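Local coordinates for cytochrome cL (Hyphomicrobium denitrificans, PDB 2D0W), which binds heme and transfers electrons, probably as the electron acceptor for methanol dehydrogenase in periplasmic methanol oxidation, at residues A[47-52]-A[159-164]; A[53-58]-A[116-121]; A[83-88]-A[92-97]. All coordinates share one frame; numbering follows the deposited sequence.

Contact 1 of 3, residues A[47-52]-A[159-164]; sequences CLPKGE and AAEKAQ
P49 and A160 meet through carbon alone. The methyl group of A160 lies against the CG-CD edge of the proline ring. A160 CB is 3.6 Å from P49 CD and equally near P49 CG. E161 adds a second touch beside it. Its CG lies 3.6 Å from P49 CG and 3.7 Å from P49 CB. Three consecutive ring carbons are thus engaged by two neighbouring residues of 159-164. This is the tight part of the contact, and it is small. A160 itself is buried.

The contact joins the start of helix 48-58 to the end of helix 149-161. Helix 48-58 runs directly into the heme-attachment segment of the cytochrome c fold, with C59, C62 and the axial H63. The same two parts of the chain are also linked by the disulfide between C47 and C165, just past Q164.

The packing gives way to solvent along E161. Beyond CG its chain is extended, which carries the carboxylate past the proline. E161 OE1 stays 6.1 Å from E52 OE1, so these like charges do not touch. E52 instead bonds through OE2 to W152 NE1, and the same tryptophan touches L48 and A160. E52 and E153 are zinc ligands in a structure of this protein, but that ion is not bound to this chain here.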
loop_
_atom_site.group_PDB
_atom_site.type_symbol
_atom_site.label_atom_id
_atom_site.label_comp_id
_atom_site.label_asym_id
_atom_site.label_seq_id
_atom_site.Cartn_x
_atom_site.Cartn_y
_atom_site.Cartn_z
ATOM N N CYS A 47 -5.800 -9.817 4.070
ATOM C CA CYS A 47 -4.439 -9.304 3.867
ATOM C C CYS A 47 -4.055 -8.145 4.797
ATOM O O CYS A 47 -2.887 -7.766 4.880
ATOM C CB CYS A 47 -4.307 -8.850 2.416
ATOM S SG CYS A 47 -4.752 -10.180 1.308
ATOM N N LEU A 48 -5.052 -7.587 5.487
ATOM C CA LEU A 48 -4.870 -6.356 6.284
ATOM C C LEU A 48 -4.018 -6.420 7.523
ATOM O O LEU A 48 -3.143 -5.556 7.673
ATOM C CB LEU A 48 -6.201 -5.625 6.549
ATOM C CG LEU A 48 -6.954 -5.253 5.262
ATOM C CD1 LEU A 48 -8.333 -4.738 5.600
ATOM C CD2 LEU A 48 -6.174 -4.290 4.342
ATOM N N PRO A 49 -4.246 -7.420 8.423
ATOM C CA PRO A 49 -3.343 -7.535 9.589
ATOM C C PRO A 49 -1.853 -7.572 9.226
ATOM O O PRO A 49 -1.036 -6.938 9.890
ATOM C CB PRO A 49 -3.836 -8.847 10.234
ATOM C CG PRO A 49 -5.275 -9.028 9.819
ATOM C CD PRO A 49 -5.327 -8.442 8.423
ATOM N N LYS A 50 -1.498 -8.355 8.226
ATOM C CA LYS A 50 -0.117 -8.375 7.806
ATOM C C LYS A 50 0.368 -7.000 7.266
ATOM O O LYS A 50 1.449 -6.516 7.667
ATOM C CB LYS A 50 0.179 -9.501 6.840
ATOM C CG LYS A 50 1.638 -9.492 6.379
ATOM C CD LYS A 50 2.483 -10.296 7.310
ATOM C CE LYS A 50 3.962 -10.025 7.022
ATOM N NZ LYS A 50 4.835 -10.676 8.030
ATOM N N GLY A 51 -0.451 -6.343 6.453
ATOM C CA GLY A 51 -0.107 -4.987 5.978
ATOM C C GLY A 51 0.101 -4.059 7.140
ATOM O O GLY A 51 1.079 -3.323 7.172
ATOM N N GLU A 52 -0.791 -4.132 8.144
ATOM C CA GLU A 52 -0.666 -3.288 9.347
ATOM C C GLU A 52 0.588 -3.558 10.150
ATOM O O GLU A 52 1.267 -2.606 10.592
ATOM C CB GLU A 52 -1.870 -3.484 10.273
ATOM C CG GLU A 52 -1.753 -2.745 11.565
ATOM C CD GLU A 52 -2.888 -3.109 12.527
ATOM O OE1 GLU A 52 -3.276 -4.275 12.551
ATOM O OE2 GLU A 52 -3.368 -2.226 13.251
ATOM N N ALA A 159 -11.540 -10.204 13.189
ATOM C CA ALA A 159 -12.189 -10.771 11.984
ATOM C C ALA A 159 -11.278 -10.853 10.735
ATOM O O ALA A 159 -11.313 -11.837 9.964
ATOM C CB ALA A 159 -13.392 -9.969 11.652
ATOM N N ALA A 160 -10.478 -9.810 10.516
ATOM C CA ALA A 160 -9.535 -9.829 9.391
ATOM C C ALA A 160 -8.569 -10.998 9.576
ATOM O O ALA A 160 -8.272 -11.739 8.632
ATOM C CB ALA A 160 -8.778 -8.493 9.327
ATOM N N GLU A 161 -8.100 -11.167 10.811
ATOM C CA GLU A 161 -7.137 -12.229 11.122
ATOM C C GLU A 161 -7.657 -13.636 10.850
ATOM O O GLU A 161 -6.863 -14.514 10.553
ATOM C CB GLU A 161 -6.619 -12.124 12.547
ATOM C CG GLU A 161 -5.473 -11.148 12.701
ATOM C CD GLU A 161 -5.275 -10.694 14.134
ATOM O OE1 GLU A 161 -4.238 -10.016 14.370
ATOM O OE2 GLU A 161 -6.139 -11.019 15.017
ATOM N N LYS A 162 -8.970 -13.836 10.925
ATOM C CA LYS A 162 -9.570 -15.151 10.642
ATOM C C LYS A 162 -9.838 -15.414 9.149
ATOM O O LYS A 162 -10.225 -16.526 8.758
ATOM C CB LYS A 162 -10.864 -15.347 11.449
ATOM C CG LYS A 162 -10.700 -15.263 12.932
ATOM C CD LYS A 162 -12.047 -15.461 13.637
ATOM C CE LYS A 162 -11.890 -15.704 15.146
ATOM N NZ LYS A 162 -12.221 -14.527 15.984
ATOM N N ALA A 163 -9.636 -14.398 8.313
ATOM C CA ALA A 163 -9.882 -14.525 6.898
ATOM C C ALA A 163 -8.602 -14.817 6.136
ATOM O O ALA A 163 -7.467 -14.588 6.639
ATOM C CB ALA A 163 -10.540 -13.256 6.363
ATOM N N GLN A 164 -8.789 -15.316 4.919
ATOM C CA GLN A 164 -7.672 -15.702 4.072
ATOM C C GLN A 164 -7.206 -14.512 3.284
ATOM O O GLN A 164 -8.000 -13.712 2.818
ATOM C CB GLN A 164 -8.072 -16.799 3.086
ATOM C CG GLN A 164 -8.600 -18.066 3.720
ATOM C CD GLN A 164 -8.817 -19.165 2.681
ATOM O OE1 GLN A 164 -9.077 -18.891 1.505
ATOM N NE2 GLN A 164 -8.698 -20.415 3.114
#

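Contact 2 of 3, residues A[53-58]-A[116-121]. With HEM (protoporphyrin IX containing Fe), chain H.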
loop_
_atom_site.group_PDB
_atom_site.type_symbol
_atom_site.label_atom_id
_atom_site.label_comp_id
_atom_site.label_asym_id
_atom_site.label_seq_id
_atom_site.Cartn_x
_atom_site.Cartn_y
_atom_site.Cartn_z
ATOM N N GLU A 53 0.945 -4.846 10.339
ATOM C CA GLU A 53 2.181 -5.109 11.104
ATOM C C GLU A 53 3.448 -4.525 10.434
ATOM O O GLU A 53 4.312 -3.992 11.112
ATOM C CB GLU A 53 2.363 -6.597 11.519
ATOM C CG GLU A 53 2.168 -7.623 10.441
ATOM C CD GLU A 53 1.956 -9.068 10.994
ATOM O OE1 GLU A 53 2.914 -9.638 11.560
ATOM O OE2 GLU A 53 0.830 -9.630 10.836
ATOM N N ILE A 54 3.539 -4.672 9.116
ATOM C CA ILE A 54 4.657 -4.133 8.312
ATOM C C ILE A 54 4.702 -2.615 8.478
ATOM O O ILE A 54 5.742 -2.045 8.850
ATOM C CB ILE A 54 4.479 -4.524 6.827
ATOM C CG1 ILE A 54 4.695 -6.024 6.653
ATOM C CG2 ILE A 54 5.434 -3.730 5.893
ATOM C CD1 ILE A 54 4.174 -6.506 5.281
ATOM N N TYR A 55 3.536 -1.987 8.309
ATOM C CA TYR A 55 3.355 -0.535 8.455
ATOM C C TYR A 55 3.794 0.007 9.812
ATOM O O TYR A 55 4.534 1.022 9.950
ATOM C CB TYR A 55 1.870 -0.148 8.185
ATOM C CG TYR A 55 1.675 1.318 8.390
ATOM C CD1 TYR A 55 1.897 2.228 7.341
ATOM C CD2 TYR A 55 1.331 1.823 9.646
ATOM C CE1 TYR A 55 1.796 3.597 7.524
ATOM C CE2 TYR A 55 1.181 3.215 9.817
ATOM C CZ TYR A 55 1.458 4.072 8.744
ATOM O OH TYR A 55 1.346 5.417 8.869
ATOM N N LEU A 56 3.371 -0.697 10.840
ATOM C CA LEU A 56 3.587 -0.206 12.184
ATOM C C LEU A 56 5.064 -0.236 12.445
ATOM O O LEU A 56 5.619 0.659 13.053
ATOM C CB LEU A 56 2.827 -1.049 13.212
ATOM C CG LEU A 56 1.321 -0.768 13.337
ATOM C CD1 LEU A 56 0.606 -1.709 14.361
ATOM C CD2 LEU A 56 1.066 0.715 13.664
ATOM N N GLU A 57 5.700 -1.320 12.031
ATOM C CA GLU A 57 7.098 -1.484 12.363
ATOM C C GLU A 57 8.026 -0.532 11.619
ATOM O O GLU A 57 9.033 -0.069 12.170
ATOM C CB GLU A 57 7.516 -2.941 12.209
ATOM C CG GLU A 57 7.075 -3.745 13.468
ATOM C CD GLU A 57 7.885 -3.389 14.712
ATOM O OE1 GLU A 57 8.972 -2.812 14.573
ATOM O OE2 GLU A 57 7.444 -3.703 15.849
ATOM N N SER A 58 7.706 -0.234 10.378
ATOM C CA SER A 58 8.687 0.450 9.545
ATOM C C SER A 58 8.277 1.849 9.080
ATOM O O SER A 58 9.113 2.606 8.564
ATOM C CB SER A 58 9.079 -0.463 8.350
ATOM O OG SER A 58 10.039 -1.502 8.775
ATOM N N LEU A 116 2.812 -5.542 -1.280
ATOM C CA LEU A 116 1.423 -5.409 -1.765
ATOM C C LEU A 116 0.392 -5.385 -0.651
ATOM O O LEU A 116 -0.705 -4.846 -0.815
ATOM C CB LEU A 116 1.123 -6.503 -2.799
ATOM C CG LEU A 116 1.874 -6.371 -4.099
ATOM C CD1 LEU A 116 1.482 -7.520 -4.987
ATOM C CD2 LEU A 116 1.597 -5.001 -4.778
ATOM N N LYS A 117 0.711 -6.042 0.461
ATOM C CA LYS A 117 -0.151 -6.071 1.640
ATOM C C LYS A 117 -0.016 -4.757 2.404
ATOM O O LYS A 117 -0.942 -4.215 2.984
ATOM C CB LYS A 117 0.253 -7.230 2.558
ATOM C CG LYS A 117 -0.063 -8.639 2.020
ATOM C CD LYS A 117 0.549 -9.679 2.987
ATOM C CE LYS A 117 0.095 -11.074 2.711
ATOM N NZ LYS A 117 0.494 -11.401 1.346
ATOM N N LEU A 118 1.194 -4.253 2.424
ATOM C CA LEU A 118 1.426 -2.907 2.984
ATOM C C LEU A 118 0.550 -1.874 2.266
ATOM O O LEU A 118 -0.083 -1.027 2.897
ATOM C CB LEU A 118 2.898 -2.525 2.812
ATOM C CG LEU A 118 3.294 -1.078 3.143
ATOM C CD1 LEU A 118 2.833 -0.660 4.543
ATOM C CD2 LEU A 118 4.834 -0.908 2.924
ATOM N N ILE A 119 0.549 -1.917 0.945
ATOM C CA ILE A 119 -0.233 -0.932 0.151
ATOM C C ILE A 119 -1.757 -1.129 0.467
ATOM O O ILE A 119 -2.496 -0.167 0.648
ATOM C CB ILE A 119 0.097 -1.103 -1.325
ATOM C CG1 ILE A 119 1.487 -0.538 -1.632
ATOM C CG2 ILE A 119 -0.978 -0.452 -2.258
ATOM C CD1 ILE A 119 2.080 -0.911 -3.041
ATOM N N ALA A 120 -2.216 -2.368 0.582
ATOM C CA ALA A 120 -3.632 -2.630 0.931
ATOM C C ALA A 120 -3.968 -1.993 2.253
ATOM O O ALA A 120 -5.066 -1.455 2.432
ATOM C CB ALA A 120 -3.935 -4.136 1.004
ATOM N N TRP A 121 -3.027 -2.043 3.196
ATOM C CA TRP A 121 -3.247 -1.398 4.533
ATOM C C TRP A 121 -3.342 0.101 4.377
ATOM O O TRP A 121 -4.208 0.712 4.981
ATOM C CB TRP A 121 -2.128 -1.696 5.554
ATOM C CG TRP A 121 -2.340 -1.036 6.903
ATOM C CD1 TRP A 121 -1.536 -0.094 7.518
ATOM C CD2 TRP A 121 -3.428 -1.261 7.786
ATOM N NE1 TRP A 121 -2.063 0.259 8.742
ATOM C CE2 TRP A 121 -3.228 -0.444 8.926
ATOM C CE3 TRP A 121 -4.561 -2.084 7.735
ATOM C CZ2 TRP A 121 -4.139 -0.418 10.005
ATOM C CZ3 TRP A 121 -5.478 -2.044 8.817
ATOM C CH2 TRP A 121 -5.243 -1.215 9.925
HETATM C CHA HEM H . 6.583 10.689 1.858
HETATM C CHB HEM H . 5.061 6.104 2.520
HETATM C CHC HEM H . 8.538 5.228 5.823
HETATM C CHD HEM H . 9.172 10.039 5.996
HETATM C C1A HEM H . 5.883 9.497 1.659
HETATM C C2A HEM H . 4.895 9.186 0.634
HETATM C C3A HEM H . 4.470 7.940 0.847
HETATM C C4A HEM H . 5.178 7.374 1.988
HETATM C CMA HEM H . 3.387 7.154 0.038
HETATM C CAA HEM H . 4.380 10.164 -0.446
HETATM C CBA HEM H . 3.221 10.942 0.202
HETATM C CGA HEM H . 2.489 11.835 -0.793
HETATM O O1A HEM H . 2.651 11.653 -2.024
HETATM O O2A HEM H . 1.746 12.735 -0.332
HETATM C C1B HEM H . 5.896 5.445 3.430
HETATM C C2B HEM H . 5.877 4.052 3.893
HETATM C C3B HEM H . 6.819 3.828 4.673
HETATM C C4B HEM H . 7.541 5.038 4.922
HETATM C CMB HEM H . 4.761 3.104 3.456
HETATM C CAB HEM H . 7.336 2.441 5.086
HETATM C CBB HEM H . 7.619 1.539 4.198
HETATM C C1C HEM H . 9.008 6.471 6.187
HETATM C C2C HEM H . 10.133 6.762 7.099
HETATM C C3C HEM H . 10.256 8.074 7.181
HETATM C C4C HEM H . 9.317 8.690 6.229
HETATM C CMC HEM H . 10.581 5.730 8.122
HETATM C CAC HEM H . 11.022 8.956 8.219
HETATM C CBC HEM H . 12.244 8.596 8.501
HETATM C C1D HEM H . 8.647 10.670 4.886
HETATM C C2D HEM H . 8.853 12.055 4.506
HETATM C C3D HEM H . 8.061 12.258 3.218
HETATM C C4D HEM H . 7.419 10.988 2.940
HETATM C CMD HEM H . 9.720 13.106 5.264
HETATM C CAD HEM H . 7.930 13.546 2.329
HETATM C CBD HEM H . 8.868 13.237 1.159
HETATM C CGD HEM H . 8.656 14.122 -0.044
HETATM O O1D HEM H . 9.303 13.911 -1.085
HETATM O O2D HEM H . 7.811 15.024 0.045
HETATM N NA HEM H . 6.000 8.375 2.456
HETATM N NB HEM H . 6.916 5.994 4.178
HETATM N NC HEM H . 8.572 7.667 5.636
HETATM N ND HEM H . 7.784 10.102 3.954
HETATM FE FE HEM H . 7.374 7.989 3.991
#
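Y55 meets W121 and L118 mainly through its CB and the root of its ring. W121 CD1 comes within 3.5 Å of Y55 CB and 3.6 Å of Y55 CG. The two aromatic planes are inclined at 55°, neither stacked nor edge-to-face. In both residues CG is anti to the backbone N (chi1 178° in Y55), which swings the rings out between the helices. W121 NE1 lies 3.8 Å from Y55 CD2; it is buried and has no polar partner in the model.

Segments 53-58 and 116-121 cross at -87°, the near-perpendicular packing of the N- and C-terminal helices of the class I cytochrome c core, here 48-58 and 112-124.

L118 splits its branches. CD1 lies at the edge of the Y55 ring and 3.8 Å from Y55 CB, while CD2 is 3.9 Å from HEM CBB, a former vinyl carbon on a thioether arm. I54 CG2 touches the same L118 CD2 at 4.1 Å.

The Y55 hydroxyl bonds to G64 O, just past the axial ligand H63. With an alanine here, G64 O would probably lose that partner and a gap would be likely to open beside W121 NE1. S58 O is 3.5 Å from HEM CMC.

Contact 3 of 3, residues A[83-88]-A[92-97]; sequences PKNTTD and FETIFG. With HEM (protoporphyrin IX containing Fe), chain H.
N85 and T94 are joined by a side-chain hydrogen bond. T94 OG1 donates to N85 OD1 at 2.7 Å. It sits in the carbonyl plane on a lone pair, with a C=O...donor angle of 116°. The other end of the same amide grips the heme. N85 ND2 donates to HEM O1A, a propionate oxygen, at 2.7 Å and an N-H...acceptor angle of 143°. With one bond at each end, the amide has its oxygen and nitrogen told apart and its rotation fixed. N85 and T94 are both buried, and T8 OG1 is a further partner of T94 OG1.

Backbone bonds and caps make the second group. F92 N bonds to D88 O at 2.9 Å, in the first turn of helix 88-97. T87 is the N-cap of this helix. T87 OG1 donates to K84 O at 2.8 Å and accepts from G90 N, which ties the cap to the 3-10 turn before it.

One charge pair stands apart from these: the carboxylate of D88 forms a salt bridge with R123.

Apolar contacts reach the heme. T94 CG2 is anti to the backbone N, on a different branch from the hydroxyl, and lies 3.6 Å from HEM C2A. I95 CG2 is 3.8 Å from HEM CBB, on one of the heme's thioether-linked arms.

Together with Y82 OH, T81 N and N100 N, which also bond to the heme, N85 belongs to the polar part of a c-type cytochrome heme pocket, with T94 close to the axial ligand M103.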
loop_
_atom_site.group_PDB
_atom_site.type_symbol
_atom_site.label_atom_id
_atom_site.label_comp_id
_atom_site.label_asym_id
_atom_site.label_seq_id
_atom_site.Cartn_x
_atom_site.Cartn_y
_atom_site.Cartn_z
ATOM N N PRO A 83 0.671 13.182 -6.876
ATOM C CA PRO A 83 -0.685 12.634 -7.132
ATOM C C PRO A 83 -0.810 11.246 -7.825
ATOM O O PRO A 83 -1.851 10.629 -7.707
ATOM C CB PRO A 83 -1.415 13.777 -7.896
ATOM C CG PRO A 83 -0.296 14.652 -8.482
ATOM C CD PRO A 83 0.948 14.442 -7.613
ATOM N N LYS A 84 0.218 10.762 -8.512
ATOM C CA LYS A 84 0.228 9.364 -8.979
ATOM C C LYS A 84 0.190 8.339 -7.819
ATOM O O LYS A 84 0.099 7.130 -8.053
ATOM C CB LYS A 84 1.446 9.079 -9.867
ATOM C CG LYS A 84 1.294 9.583 -11.312
ATOM C CD LYS A 84 2.415 9.066 -12.248
ATOM C CE LYS A 84 2.617 10.022 -13.436
ATOM N NZ LYS A 84 3.978 9.920 -14.102
ATOM N N ASN A 85 0.254 8.827 -6.589
ATOM C CA ASN A 85 0.080 7.970 -5.408
ATOM C C ASN A 85 -1.394 7.562 -5.164
ATOM O O ASN A 85 -1.672 6.760 -4.303
ATOM C CB ASN A 85 0.741 8.583 -4.161
ATOM C CG ASN A 85 2.287 8.488 -4.188
ATOM O OD1 ASN A 85 2.879 7.582 -4.824
ATOM N ND2 ASN A 85 2.950 9.406 -3.459
ATOM N N THR A 86 -2.323 8.144 -5.935
ATOM C CA THR A 86 -3.716 7.680 -6.003
ATOM C C THR A 86 -3.860 6.385 -6.843
ATOM O O THR A 86 -4.938 5.783 -6.907
ATOM C CB THR A 86 -4.682 8.795 -6.563
ATOM O OG1 THR A 86 -4.375 9.100 -7.937
ATOM C CG2 THR A 86 -4.639 10.067 -5.733
ATOM N N THR A 87 -2.795 5.979 -7.531
ATOM C CA THR A 87 -2.739 4.677 -8.206
ATOM C C THR A 87 -1.829 3.763 -7.395
ATOM O O THR A 87 -0.856 4.243 -6.754
ATOM C CB THR A 87 -2.226 4.819 -9.676
ATOM O OG1 THR A 87 -0.827 5.109 -9.684
ATOM C CG2 THR A 87 -2.920 5.981 -10.386
ATOM N N ASP A 88 -2.089 2.454 -7.434
ATOM C CA ASP A 88 -1.228 1.498 -6.723
ATOM C C ASP A 88 0.148 1.502 -7.325
ATOM O O ASP A 88 1.115 1.353 -6.609
ATOM C CB ASP A 88 -1.802 0.071 -6.728
ATOM C CG ASP A 88 -3.081 -0.036 -5.896
ATOM O OD1 ASP A 88 -3.840 -0.977 -6.118
ATOM O OD2 ASP A 88 -3.350 0.832 -5.061
ATOM N N PHE A 92 3.419 2.196 -5.033
ATOM C CA PHE A 92 4.480 1.212 -5.028
ATOM C C PHE A 92 5.833 1.900 -5.345
ATOM O O PHE A 92 6.849 1.660 -4.654
ATOM C CB PHE A 92 4.142 0.108 -6.049
ATOM C CG PHE A 92 5.271 -0.887 -6.307
ATOM C CD1 PHE A 92 5.391 -2.036 -5.536
ATOM C CD2 PHE A 92 6.209 -0.664 -7.317
ATOM C CE1 PHE A 92 6.417 -2.957 -5.779
ATOM C CE2 PHE A 92 7.240 -1.561 -7.558
ATOM C CZ PHE A 92 7.342 -2.723 -6.793
ATOM N N GLU A 93 5.838 2.741 -6.390
ATOM C CA GLU A 93 7.079 3.364 -6.865
ATOM C C GLU A 93 7.610 4.291 -5.742
ATOM O O GLU A 93 8.804 4.286 -5.444
ATOM C CB GLU A 93 6.809 4.154 -8.176
ATOM C CG GLU A 93 6.481 3.354 -9.410
ATOM C CD GLU A 93 6.102 4.231 -10.638
ATOM O OE1 GLU A 93 5.346 5.222 -10.455
ATOM O OE2 GLU A 93 6.557 3.933 -11.789
ATOM N N THR A 94 6.725 5.034 -5.072
ATOM C CA THR A 94 7.153 5.930 -3.975
ATOM C C THR A 94 7.773 5.125 -2.843
ATOM O O THR A 94 8.885 5.428 -2.381
ATOM C CB THR A 94 5.990 6.784 -3.502
ATOM O OG1 THR A 94 5.560 7.566 -4.613
ATOM C CG2 THR A 94 6.382 7.703 -2.321
ATOM N N ILE A 95 7.090 4.055 -2.434
ATOM C CA ILE A 95 7.615 3.183 -1.383
ATOM C C ILE A 95 8.884 2.494 -1.823
ATOM O O ILE A 95 9.849 2.509 -1.070
ATOM C CB ILE A 95 6.572 2.166 -0.854
ATOM C CG1 ILE A 95 5.314 2.930 -0.461
ATOM C CG2 ILE A 95 7.134 1.395 0.393
ATOM C CD1 ILE A 95 4.024 2.062 -0.403
ATOM N N PHE A 96 8.895 1.939 -3.042
ATOM C CA PHE A 96 10.023 1.143 -3.509
ATOM C C PHE A 96 11.269 2.023 -3.640
ATOM O O PHE A 96 12.323 1.685 -3.113
ATOM C CB PHE A 96 9.755 0.453 -4.880
ATOM C CG PHE A 96 10.709 -0.655 -5.181
ATOM C CD1 PHE A 96 12.027 -0.395 -5.575
ATOM C CD2 PHE A 96 10.310 -1.979 -5.076
ATOM C CE1 PHE A 96 12.911 -1.457 -5.839
ATOM C CE2 PHE A 96 11.177 -3.017 -5.315
ATOM C CZ PHE A 96 12.479 -2.767 -5.687
ATOM N N GLY A 97 11.133 3.133 -4.375
ATOM C CA GLY A 97 12.293 3.949 -4.724
ATOM C C GLY A 97 12.490 5.133 -3.818
ATOM O O GLY A 97 13.545 5.732 -3.859
HETATM C CHA HEM H . 6.583 10.689 1.858
HETATM C CHB HEM H . 5.061 6.104 2.520
HETATM C CHC HEM H . 8.538 5.228 5.823
HETATM C CHD HEM H . 9.172 10.039 5.996
HETATM C C1A HEM H . 5.883 9.497 1.659
HETATM C C2A HEM H . 4.895 9.186 0.634
HETATM C C3A HEM H . 4.470 7.940 0.847
HETATM C C4A HEM H . 5.178 7.374 1.988
HETATM C CMA HEM H . 3.387 7.154 0.038
HETATM C CAA HEM H . 4.380 10.164 -0.446
HETATM C CBA HEM H . 3.221 10.942 0.202
HETATM C CGA HEM H . 2.489 11.835 -0.793
HETATM O O1A HEM H . 2.651 11.653 -2.024
HETATM O O2A HEM H . 1.746 12.735 -0.332
HETATM C C1B HEM H . 5.896 5.445 3.430
HETATM C C2B HEM H . 5.877 4.052 3.893
HETATM C C3B HEM H . 6.819 3.828 4.673
HETATM C C4B HEM H . 7.541 5.038 4.922
HETATM C CMB HEM H . 4.761 3.104 3.456
HETATM C CAB HEM H . 7.336 2.441 5.086
HETATM C CBB HEM H . 7.619 1.539 4.198
HETATM C C1C HEM H . 9.008 6.471 6.187
HETATM C C2C HEM H . 10.133 6.762 7.099
HETATM C C3C HEM H . 10.256 8.074 7.181
HETATM C C4C HEM H . 9.317 8.690 6.229
HETATM C CMC HEM H . 10.581 5.730 8.122
HETATM C CAC HEM H . 11.022 8.956 8.219
HETATM C CBC HEM H . 12.244 8.596 8.501
HETATM C C1D HEM H . 8.647 10.670 4.886
HETATM C C2D HEM H . 8.853 12.055 4.506
HETATM C C3D HEM H . 8.061 12.258 3.218
HETATM C C4D HEM H . 7.419 10.988 2.940
HETATM C CMD HEM H . 9.720 13.106 5.264
HETATM C CAD HEM H . 7.930 13.546 2.329
HETATM C CBD HEM H . 8.868 13.237 1.159
HETATM C CGD HEM H . 8.656 14.122 -0.044
HETATM O O1D HEM H . 9.303 13.911 -1.085
HETATM O O2D HEM H . 7.811 15.024 0.045
HETATM N NA HEM H . 6.000 8.375 2.456
HETATM N NB HEM H . 6.916 5.994 4.178
HETATM N NC HEM H . 8.572 7.667 5.636
HETATM N ND HEM H . 7.784 10.102 3.954
HETATM FE FE HEM H . 7.374 7.989 3.991
#

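In the fold
From the N terminus, the chain passes helices 16-19 and 28-36 before helix 48-58, which serves contacts 1 and 2 in turn. Contact 3 closes the shortest loop, between 83-88 and 92-97 of helix 88-97. It falls within the larger loop that contact 2 closes when helix 112-124 returns to 53-58. Contact 1 closes the widest, bringing 159-164 back to 47-52, and encloses both others. None of the loops cross. Contacts 1 and 2 touch where K50 and E52 pack on K117 and W121. Contacts 2 and 3 meet through I119, which packs on F92 and I95, and both reach the heme. Contacts 1 and 3 lie on opposite sides of the chain's centre.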